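PDB 3LY0: dipeptidase AC. Metallo peptidase. MEROPS family M19 from Rhodobacter sphaeroides, which probably hydrolyses dipeptides as a zinc-dependent metallodipeptidase, and is captured here with a phosphinate mimic of L-Ala-D-Ala. Local coordinates for residues 289-303 with 334-347. Sequence-based numbering, arbitrary orientation.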
loop_
_atom_site.group_PDB
_atom_site.type_symbol
_atom_site.label_atom_id
_atom_site.label_comp_id
_atom_site.label_asym_id
_atom_site.label_seq_id
_atom_site.Cartn_x
_atom_site.Cartn_y
_atom_site.Cartn_z
ATOM N N LEU A 289 8.206 -7.534 11.657
ATOM C CA LEU A 289 9.365 -6.743 11.235
ATOM C C LEU A 289 10.645 -7.552 11.334
ATOM O O LEU A 289 11.452 -7.550 10.413
ATOM C CB LEU A 289 9.488 -5.441 12.020
ATOM C CG LEU A 289 8.532 -4.327 11.613
ATOM C CD1 LEU A 289 8.634 -3.179 12.603
ATOM C CD2 LEU A 289 8.832 -3.838 10.194
ATOM N N ASP A 290 10.827 -8.266 12.439
ATOM C CA ASP A 290 12.017 -9.096 12.581
ATOM C C ASP A 290 12.099 -10.120 11.470
ATOM O O ASP A 290 13.166 -10.353 10.905
ATOM C CB ASP A 290 12.010 -9.855 13.906
ATOM C CG ASP A 290 12.457 -9.007 15.092
ATOM O OD1 ASP A 290 12.972 -7.881 14.906
ATOM O OD2 ASP A 290 12.288 -9.494 16.232
ATOM N N HIS A 291 10.978 -10.768 11.174
ATOM C CA HIS A 291 10.984 -11.813 10.159
ATOM C C HIS A 291 11.307 -11.239 8.785
ATOM O O HIS A 291 12.105 -11.803 8.034
ATOM C CB HIS A 291 9.654 -12.575 10.122
ATOM C CG HIS A 291 9.709 -13.825 9.306
ATOM N ND1 HIS A 291 10.028 -15.050 9.852
ATOM C CD2 HIS A 291 9.508 -14.042 7.987
ATOM C CE1 HIS A 291 10.014 -15.968 8.902
ATOM N NE2 HIS A 291 9.702 -15.382 7.761
ATOM N N LEU A 292 10.680 -10.113 8.462
ATOM C CA LEU A 292 10.927 -9.451 7.183
ATOM C C LEU A 292 12.373 -8.981 7.074
ATOM O O LEU A 292 13.027 -9.221 6.060
ATOM C CB LEU A 292 9.966 -8.279 6.984
ATOM C CG LEU A 292 8.489 -8.666 6.841
ATOM C CD1 LEU A 292 7.617 -7.424 6.896
ATOM C CD2 LEU A 292 8.255 -9.404 5.533
ATOM N N ILE A 293 12.871 -8.335 8.125
ATOM C CA ILE A 293 14.235 -7.825 8.118
ATOM C C ILE A 293 15.245 -8.958 7.994
ATOM O O ILE A 293 16.227 -8.859 7.265
ATOM C CB ILE A 293 14.522 -6.968 9.363
ATOM C CG1 ILE A 293 13.684 -5.687 9.304
ATOM C CG2 ILE A 293 16.008 -6.614 9.443
ATOM C CD1 ILE A 293 13.605 -4.924 10.602
ATOM N N ASP A 294 14.998 -10.045 8.714
ATOM C CA ASP A 294 15.915 -11.175 8.685
ATOM C C ASP A 294 16.054 -11.791 7.295
ATOM O O ASP A 294 17.154 -12.149 6.876
ATOM C CB ASP A 294 15.462 -12.251 9.677
ATOM C CG ASP A 294 16.466 -13.370 9.804
ATOM O OD1 ASP A 294 16.375 -14.343 9.025
ATOM O OD2 ASP A 294 17.353 -13.270 10.676
ATOM N N ARG A 295 14.941 -11.925 6.581
ATOM C CA ARG A 295 14.966 -12.602 5.292
ATOM C C ARG A 295 15.231 -11.640 4.130
ATOM O O ARG A 295 15.955 -11.971 3.193
ATOM C CB ARG A 295 13.667 -13.383 5.067
ATOM C CG ARG A 295 13.302 -14.359 6.203
ATOM C CD ARG A 295 14.471 -15.253 6.625
ATOM N NE ARG A 295 14.163 -16.024 7.833
ATOM C CZ ARG A 295 13.725 -17.282 7.839
ATOM N NH1 ARG A 295 13.547 -17.937 6.700
ATOM N NH2 ARG A 295 13.472 -17.891 8.990
ATOM N N LEU A 296 14.646 -10.450 4.180
ATOM C CA LEU A 296 14.825 -9.491 3.089
ATOM C C LEU A 296 16.114 -8.685 3.182
ATOM O O LEU A 296 16.645 -8.231 2.166
ATOM C CB LEU A 296 13.645 -8.526 3.041
ATOM C CG LEU A 296 12.310 -9.162 2.691
ATOM C CD1 LEU A 296 11.189 -8.175 3.011
ATOM C CD2 LEU A 296 12.298 -9.580 1.216
ATOM N N GLY A 297 16.598 -8.492 4.402
ATOM C CA GLY A 297 17.727 -7.614 4.643
ATOM C C GLY A 297 17.254 -6.257 5.122
ATOM O O GLY A 297 16.126 -5.842 4.826
ATOM N N GLU A 298 18.127 -5.556 5.838
ATOM C CA GLU A 298 17.789 -4.283 6.452
ATOM C C GLU A 298 17.434 -3.190 5.460
ATOM O O GLU A 298 16.811 -2.208 5.836
ATOM C CB GLU A 298 18.951 -3.774 7.315
ATOM C CG GLU A 298 19.200 -4.559 8.591
ATOM C CD GLU A 298 20.316 -3.953 9.425
ATOM O OE1 GLU A 298 21.024 -3.060 8.916
ATOM O OE2 GLU A 298 20.471 -4.367 10.593
ATOM N N ASP A 299 17.840 -3.349 4.203
ATOM C CA ASP A 299 17.613 -2.306 3.205
ATOM C C ASP A 299 16.308 -2.487 2.432
ATOM O O ASP A 299 15.984 -1.678 1.566
ATOM C CB ASP A 299 18.772 -2.266 2.203
ATOM C CG ASP A 299 20.077 -1.846 2.844
ATOM O OD1 ASP A 299 20.154 -0.705 3.348
ATOM O OD2 ASP A 299 21.023 -2.658 2.838
ATOM N N HIS A 300 15.549 -3.531 2.744
ATOM C CA HIS A 300 14.438 -3.909 1.872
ATOM C C HIS A 300 13.093 -4.015 2.575
ATOM O O HIS A 300 12.185 -4.691 2.091
ATOM C CB HIS A 300 14.772 -5.208 1.134
ATOM C CG HIS A 300 16.056 -5.135 0.370
ATOM N ND1 HIS A 300 16.176 -4.438 -0.813
ATOM C CD2 HIS A 300 17.285 -5.641 0.634
ATOM C CE1 HIS A 300 17.419 -4.527 -1.250
ATOM N NE2 HIS A 300 18.112 -5.255 -0.395
ATOM N N VAL A 301 12.987 -3.342 3.717
ATOM C CA VAL A 301 11.766 -3.315 4.514
ATOM C C VAL A 301 11.424 -1.876 4.893
ATOM O O VAL A 301 12.306 -1.078 5.210
ATOM C CB VAL A 301 11.921 -4.131 5.807
ATOM C CG1 VAL A 301 10.595 -4.147 6.561
ATOM C CG2 VAL A 301 12.395 -5.538 5.496
ATOM N N GLY A 302 10.146 -1.529 4.842
ATOM C CA GLY A 302 9.709 -0.234 5.325
ATOM C C GLY A 302 8.289 -0.318 5.833
ATOM O O GLY A 302 7.808 -1.409 6.148
ATOM N N MET A 303 7.625 0.829 5.927
ATOM C CA MET A 303 6.232 0.865 6.357
ATOM C C MET A 303 5.304 0.879 5.158
ATOM O O MET A 303 5.591 1.518 4.140
ATOM C CB MET A 303 5.956 2.107 7.207
ATOM C CG MET A 303 6.922 2.320 8.369
ATOM S SD MET A 303 6.803 1.124 9.745
ATOM C CE MET A 303 8.214 0.069 9.416
ATOM N N TYR A 334 16.221 -1.959 17.693
ATOM C CA TYR A 334 16.640 -1.429 16.402
ATOM C C TYR A 334 17.434 -0.146 16.609
ATOM O O TYR A 334 16.932 0.808 17.200
ATOM C CB TYR A 334 15.437 -1.128 15.504
ATOM C CG TYR A 334 14.600 -2.322 15.095
ATOM C CD1 TYR A 334 15.015 -3.630 15.340
ATOM C CD2 TYR A 334 13.393 -2.132 14.431
ATOM C CE1 TYR A 334 14.230 -4.714 14.948
ATOM C CE2 TYR A 334 12.612 -3.199 14.046
ATOM C CZ TYR A 334 13.025 -4.483 14.304
ATOM O OH TYR A 334 12.219 -5.529 13.905
ATOM N N ASP A 335 18.674 -0.127 16.119
ATOM C CA ASP A 335 19.527 1.054 16.244
ATOM C C ASP A 335 19.115 2.161 15.272
ATOM O O ASP A 335 18.281 1.950 14.386
ATOM C CB ASP A 335 21.010 0.690 16.081
ATOM C CG ASP A 335 21.333 0.122 14.711
ATOM O OD1 ASP A 335 20.747 0.582 13.707
ATOM O OD2 ASP A 335 22.191 -0.783 14.635
ATOM N N GLU A 336 19.695 3.343 15.444
ATOM C CA GLU A 336 19.261 4.518 14.701
ATOM C C GLU A 336 19.413 4.406 13.186
ATOM O O GLU A 336 18.523 4.826 12.450
ATOM C CB GLU A 336 19.940 5.790 15.231
ATOM C CG GLU A 336 19.494 6.168 16.635
ATOM C CD GLU A 336 17.983 6.270 16.768
ATOM O OE1 GLU A 336 17.348 6.929 15.919
ATOM O OE2 GLU A 336 17.427 5.696 17.729
ATOM N N PRO A 337 20.548 3.871 12.707
ATOM C CA PRO A 337 20.654 3.740 11.251
ATOM C C PRO A 337 19.567 2.819 10.698
ATOM O O PRO A 337 19.012 3.108 9.637
ATOM C CB PRO A 337 22.040 3.121 11.056
ATOM C CG PRO A 337 22.812 3.566 12.259
ATOM C CD PRO A 337 21.822 3.571 13.387
ATOM N N LEU A 338 19.272 1.733 11.404
ATOM C CA LEU A 338 18.217 0.827 10.968
ATOM C C LEU A 338 16.866 1.535 11.023
ATOM O O LEU A 338 16.071 1.425 10.091
ATOM C CB LEU A 338 18.201 -0.453 11.804
ATOM C CG LEU A 338 17.059 -1.421 11.470
ATOM C CD1 LEU A 338 17.081 -1.828 10.005
ATOM C CD2 LEU A 338 17.130 -2.655 12.362
ATOM N N MET A 339 16.611 2.282 12.096
ATOM C CA MET A 339 15.368 3.042 12.194
ATOM C C MET A 339 15.178 3.985 10.993
ATOM O O MET A 339 14.082 4.098 10.447
ATOM C CB MET A 339 15.305 3.844 13.494
ATOM C CG MET A 339 15.184 3.000 14.748
ATOM S SD MET A 339 13.607 2.120 14.916
ATOM C CE MET A 339 12.430 3.474 14.828
ATOM N N ARG A 340 16.233 4.679 10.575
ATOM C CA ARG A 340 16.112 5.586 9.440
ATOM C C ARG A 340 15.790 4.834 8.146
ATOM O O ARG A 340 14.982 5.293 7.325
ATOM C CB ARG A 340 17.374 6.437 9.282
ATOM C CG ARG A 340 17.529 7.441 10.413
ATOM C CD ARG A 340 18.625 8.454 10.114
ATOM N NE ARG A 340 19.954 7.849 10.121
ATOM C CZ ARG A 340 20.700 7.702 11.211
ATOM N NH1 ARG A 340 20.247 8.104 12.392
ATOM N NH2 ARG A 340 21.898 7.145 11.125
ATOM N N LYS A 341 16.418 3.676 7.976
ATOM C CA LYS A 341 16.122 2.818 6.826
ATOM C C LYS A 341 14.648 2.404 6.801
ATOM O O LYS A 341 13.975 2.536 5.771
ATOM C CB LYS A 341 17.011 1.575 6.829
ATOM C CG LYS A 341 18.471 1.851 6.494
ATOM C CD LYS A 341 19.262 0.566 6.583
ATOM C CE LYS A 341 20.727 0.780 6.246
ATOM N NZ LYS A 341 21.438 -0.524 6.149
ATOM N N LEU A 342 14.162 1.896 7.933
ATOM C CA LEU A 342 12.799 1.387 8.025
ATOM C C LEU A 342 11.777 2.510 7.897
ATOM O O LEU A 342 10.679 2.310 7.379
ATOM C CB LEU A 342 12.593 0.664 9.356
ATOM C CG LEU A 342 13.467 -0.564 9.567
ATOM C CD1 LEU A 342 13.271 -1.092 10.971
ATOM C CD2 LEU A 342 13.143 -1.652 8.538
ATOM N N CYS A 343 12.134 3.698 8.363
ATOM C CA CYS A 343 11.197 4.812 8.370
ATOM C C CYS A 343 11.057 5.521 7.025
ATOM O O CYS A 343 9.952 5.927 6.660
ATOM C CB CYS A 343 11.535 5.818 9.483
ATOM S SG CYS A 343 11.119 5.222 11.152
ATOM N N HIS A 344 12.162 5.687 6.298
ATOM C CA HIS A 344 12.070 6.325 4.988
ATOM C C HIS A 344 13.185 6.008 3.992
ATOM O O HIS A 344 12.946 6.037 2.787
ATOM C CB HIS A 344 11.957 7.850 5.130
ATOM C CG HIS A 344 13.128 8.484 5.819
ATOM N ND1 HIS A 344 13.087 8.876 7.139
ATOM C CD2 HIS A 344 14.369 8.802 5.371
ATOM C CE1 HIS A 344 14.249 9.405 7.479
ATOM N NE2 HIS A 344 15.047 9.369 6.426
ATOM N N GLU A 345 14.404 5.762 4.464
ATOM C CA GLU A 345 15.518 5.659 3.513
ATOM C C GLU A 345 15.339 4.508 2.528
ATOM O O GLU A 345 15.680 4.628 1.353
ATOM C CB GLU A 345 16.872 5.547 4.227
ATOM C CG GLU A 345 17.254 6.777 5.042
ATOM C CD GLU A 345 18.590 6.620 5.744
ATOM O OE1 GLU A 345 19.152 5.507 5.722
ATOM O OE2 GLU A 345 19.072 7.608 6.339
ATOM N N ASN A 346 14.802 3.391 3.002
ATOM C CA ASN A 346 14.617 2.242 2.124
ATOM C C ASN A 346 13.643 2.535 0.978
ATOM O O ASN A 346 13.903 2.160 -0.164
ATOM C CB ASN A 346 14.181 1.000 2.912
ATOM C CG ASN A 346 15.300 0.436 3.771
ATOM O OD1 ASN A 346 16.461 0.809 3.611
ATOM N ND2 ASN A 346 14.962 -0.465 4.677
ATOM N N TRP A 347 12.518 3.182 1.274
ATOM C CA TRP A 347 11.615 3.570 0.192
ATOM C C TRP A 347 12.313 4.479 -0.801
ATOM O O TRP A 347 12.148 4.311 -2.007
ATOM C CB TRP A 347 10.345 4.261 0.694
ATOM C CG TRP A 347 9.263 3.278 1.029
ATOM C CD1 TRP A 347 8.661 3.097 2.246
ATOM C CD2 TRP A 347 8.671 2.317 0.142
ATOM N NE1 TRP A 347 7.727 2.094 2.168
ATOM C CE2 TRP A 347 7.710 1.598 0.887
ATOM C CE3 TRP A 347 8.858 1.997 -1.212
ATOM C CZ2 TRP A 347 6.936 0.579 0.326
ATOM C CZ3 TRP A 347 8.079 0.989 -1.770
ATOM C CH2 TRP A 347 7.133 0.290 -0.997
HETATM O O HOH W 1 21.026 -2.956 12.702
HETATM O O HOH W 2 21.003 -0.335 9.388
HETATM O O HOH W 3 15.710 0.089 -0.460
HETATM O O HOH W 4 18.637 1.878 2.538
HETATM O O HOH W 5 9.068 3.278 5.364
#
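Asn-346, on helix 336-354, grips the backbone of both the 297-300 turn and the start of strand 301-303, a worked example of an amide tying turn and strand to a helix. Its ND2 donates to Val-301 O at 2.8 Å, nearly straight (170°) and in the amide plane, and to Glu-298 O, also at 2.8 Å but more bent. With alanine in its place both carbonyls lose this donor, and the turn would probably be less firmly tied to the helix. Packing is close beside it: Gly-302 CA lies 3.4 Å from Leu-342 O in a CA-H...O contact, and Trp-347 NE1 donates to Met-303 O (3.0 Å), which lies at the ring edge, in its plane. Leu-342 CD2 rests on Val-301, while CD1 meets Ile-293 CD1, which also touches Tyr-334. The tyrosine OH donates to Asp-290 OD1 at 2.7 Å from above the carboxylate plane; His-332 holds the other oxygen. The solvent side is looser. Extended beyond CG (chi2 178°), Lys-341 forms a salt bridge from NZ to Asp-299 OD1 (3.1 Å), but its pairing with Glu-298 is long, and a water between them binds the lysine weakly. In this M19 peptidase, of the TIM-barrel clan, directional bonds thus fix strand 301-303, partner of strand 260-263, against the helix, whereas the outer charges probably add a more adaptable, hydrated attachment.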